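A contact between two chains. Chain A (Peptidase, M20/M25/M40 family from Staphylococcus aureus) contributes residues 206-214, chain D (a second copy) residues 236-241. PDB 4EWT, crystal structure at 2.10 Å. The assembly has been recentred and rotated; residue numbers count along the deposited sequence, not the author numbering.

Chain A 206-214: NDAIVAGSY
Chain D, residues 236-241: TIGSFD

The first turns of a helix in chain A pack across a β-strand of chain D, the second copy of the peptidase. Asn A206 and Asp A207 approach in extended conformation (phi/psi -135/104° and -71/110°), and residues 208-214 are helical, with phi between -57 and -71° and psi between -28 and -48°. Helix and strand axes come within 8.8 Å, their N-to-C directions 76° apart. Register is set by Ile A209 and Phe D240, whose CA atoms lie 7.0 Å apart. The strand is extended except at Gly D238 (-91/-16°), and 241 Å² is buried in total.

Ile A209 dominates the contact. Its CA-to-CB bond points toward the strand, and the m,t rotamer (-75°, 166°) brings Ile A209 CD1 up against the strand backbone, 3.5 Å from Ile D237 O, 3.5 Å from Gly D238 O and 3.7 Å from Phe D240 N. Side chains are met as well: Ile A209 CG2 lies 4.1 Å from Ile D237 CG2 and 4.0 Å from Phe D240 CB, and Ile A209 CD1 is also 4.0 Å from Phe D240 CB. The branched side chain is wide enough to touch backbone and apolar side chains at once. Ile D237, m,m (-61°, -56°), sets off sideways and its end leads away, leaving CG2 for this contact. At Gly D238 there is no side chain, and a CB would point away from the helix.

The CA-to-CB bond of Phe D240 points toward the helix, with chi1 t (-176°) and chi2 126°. Its ring lies oblique to both Ile A209 CG2 and Ser A213 OG, the latter 4.0 Å from Phe D240 CE1. Ser A213, one turn after Ile A209, adopts m (-72°), which turns Ser A213 OG back along the helix to donate to Ile A209 O at 3.0 Å. The hydroxyl hydrogen is therefore used within its own helix while OG rests near the aromatic ring. Ile A209 O also accepts from Ser A213 N (2.8 Å).

No direct hydrogen bond crosses the contact; water supplies the polar link. Asp A207, the N-cap, has chi1 t (-163°) and chi2 -32°, placing OD1 to accept from Val A210 N at 3.3 Å, nearly linearly, and weakly from Ile A209 N at 3.0 Å. The same carboxylate faces the strand. Water 1 donates to Asp A207 OD2 (2.5 Å) and accepts from Ile D237 N (2.8 Å); water 2 donates to both Asp A207 OD1 (2.7 Å) and Ile D237 O (2.5 Å). With two acceptor oxygens, aspartate can cap the helix and bind both waters, serving the buried backbone polar groups of Ile D237 beside the apolar patch.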

# COMPACT_ATOMS: atom_id res chain seq x y z
N ASN A 206 4.06 -16.63 8.66
CA ASN A 206 4.31 -15.69 7.55
C ASN A 206 3.02 -15.52 6.76
O ASN A 206 2.62 -16.38 5.99
CB ASN A 206 5.44 -16.19 6.65
CG ASN A 206 5.97 -15.11 5.72
OD1 ASN A 206 6.74 -15.41 4.81
ND2 ASN A 206 5.58 -13.87 5.94
N ASP A 207 2.39 -14.38 6.98
CA ASP A 207 1.01 -14.13 6.58
C ASP A 207 0.88 -14.00 5.05
O ASP A 207 1.35 -13.04 4.47
CB ASP A 207 0.57 -12.84 7.31
CG ASP A 207 -0.92 -12.64 7.35
OD1 ASP A 207 -1.63 -13.05 6.39
OD2 ASP A 207 -1.39 -12.03 8.35
N ALA A 208 0.27 -14.97 4.39
CA ALA A 208 0.09 -14.88 2.95
C ALA A 208 -0.94 -13.81 2.54
O ALA A 208 -0.86 -13.26 1.45
CB ALA A 208 -0.28 -16.22 2.35
N ILE A 209 -1.91 -13.53 3.40
CA ILE A 209 -2.92 -12.52 3.06
C ILE A 209 -2.29 -11.12 3.03
O ILE A 209 -2.53 -10.36 2.12
CB ILE A 209 -4.18 -12.60 3.97
CG1 ILE A 209 -5.01 -13.82 3.54
CG2 ILE A 209 -5.02 -11.29 3.90
CD1 ILE A 209 -6.10 -14.24 4.53
N VAL A 210 -1.50 -10.79 4.05
CA VAL A 210 -0.75 -9.55 4.09
C VAL A 210 0.17 -9.45 2.86
O VAL A 210 0.15 -8.44 2.17
CB VAL A 210 0.05 -9.45 5.41
CG1 VAL A 210 1.18 -8.44 5.30
CG2 VAL A 210 -0.88 -9.15 6.60
N ALA A 211 0.92 -10.50 2.54
CA ALA A 211 1.83 -10.43 1.39
C ALA A 211 1.07 -10.24 0.08
O ALA A 211 1.49 -9.45 -0.77
CB ALA A 211 2.73 -11.70 1.30
N GLY A 212 -0.02 -11.00 -0.08
CA GLY A 212 -0.84 -10.91 -1.29
C GLY A 212 -1.50 -9.54 -1.41
O GLY A 212 -1.61 -9.01 -2.52
N SER A 213 -1.91 -8.98 -0.27
CA SER A 213 -2.52 -7.63 -0.25
C SER A 213 -1.50 -6.55 -0.60
O SER A 213 -1.85 -5.60 -1.31
CB SER A 213 -3.12 -7.34 1.11
OG SER A 213 -4.30 -8.12 1.28
N TYR A 214 -0.27 -6.68 -0.09
CA TYR A 214 0.78 -5.74 -0.47
C TYR A 214 1.08 -5.90 -1.95
O TYR A 214 1.23 -4.89 -2.64
CB TYR A 214 2.05 -5.86 0.40
CG TYR A 214 1.97 -5.04 1.69
CD1 TYR A 214 2.34 -3.68 1.72
CD2 TYR A 214 1.50 -5.62 2.87
CE1 TYR A 214 2.25 -2.91 2.94
CE2 TYR A 214 1.41 -4.87 4.08
CZ TYR A 214 1.77 -3.54 4.12
OH TYR A 214 1.66 -2.85 5.33
N THR D 236 -5.17 -9.85 13.16
CA THR D 236 -4.95 -10.80 12.06
C THR D 236 -6.16 -10.88 11.13
O THR D 236 -7.30 -11.00 11.59
CB THR D 236 -4.67 -12.20 12.62
OG1 THR D 236 -3.36 -12.21 13.21
CG2 THR D 236 -4.74 -13.27 11.53
N ILE D 237 -5.92 -10.78 9.82
CA ILE D 237 -6.97 -11.13 8.86
C ILE D 237 -6.72 -12.57 8.43
O ILE D 237 -5.77 -12.83 7.69
CB ILE D 237 -6.99 -10.20 7.62
CG1 ILE D 237 -7.23 -8.74 8.02
CG2 ILE D 237 -8.04 -10.66 6.63
CD1 ILE D 237 -8.52 -8.51 8.83
N GLY D 238 -7.56 -13.50 8.88
CA GLY D 238 -7.37 -14.93 8.56
C GLY D 238 -8.09 -15.37 7.29
O GLY D 238 -7.79 -16.42 6.74
N SER D 239 -9.04 -14.56 6.84
CA SER D 239 -9.86 -14.89 5.70
C SER D 239 -10.05 -13.68 4.81
O SER D 239 -10.53 -12.62 5.26
CB SER D 239 -11.20 -15.45 6.18
OG SER D 239 -11.93 -16.07 5.11
N PHE D 240 -9.64 -13.81 3.55
CA PHE D 240 -9.85 -12.75 2.56
C PHE D 240 -10.50 -13.47 1.39
O PHE D 240 -9.82 -14.10 0.54
CB PHE D 240 -8.52 -12.07 2.19
CG PHE D 240 -8.65 -10.91 1.24
CD1 PHE D 240 -8.12 -9.66 1.57
CD2 PHE D 240 -9.25 -11.06 -0.02
CE1 PHE D 240 -8.21 -8.57 0.66
CE2 PHE D 240 -9.34 -9.98 -0.93
CZ PHE D 240 -8.84 -8.73 -0.58
N ASP D 241 -11.82 -13.44 1.37
CA ASP D 241 -12.60 -14.24 0.43
C ASP D 241 -12.93 -13.37 -0.77
O ASP D 241 -13.94 -12.67 -0.77
CB ASP D 241 -13.87 -14.76 1.11
CG ASP D 241 -14.69 -15.68 0.20
OD1 ASP D 241 -14.21 -16.14 -0.85
OD2 ASP D 241 -15.85 -15.96 0.57
O HOH W 1 -3.61 -10.79 8.28
O HOH W 2 -3.70 -14.31 7.58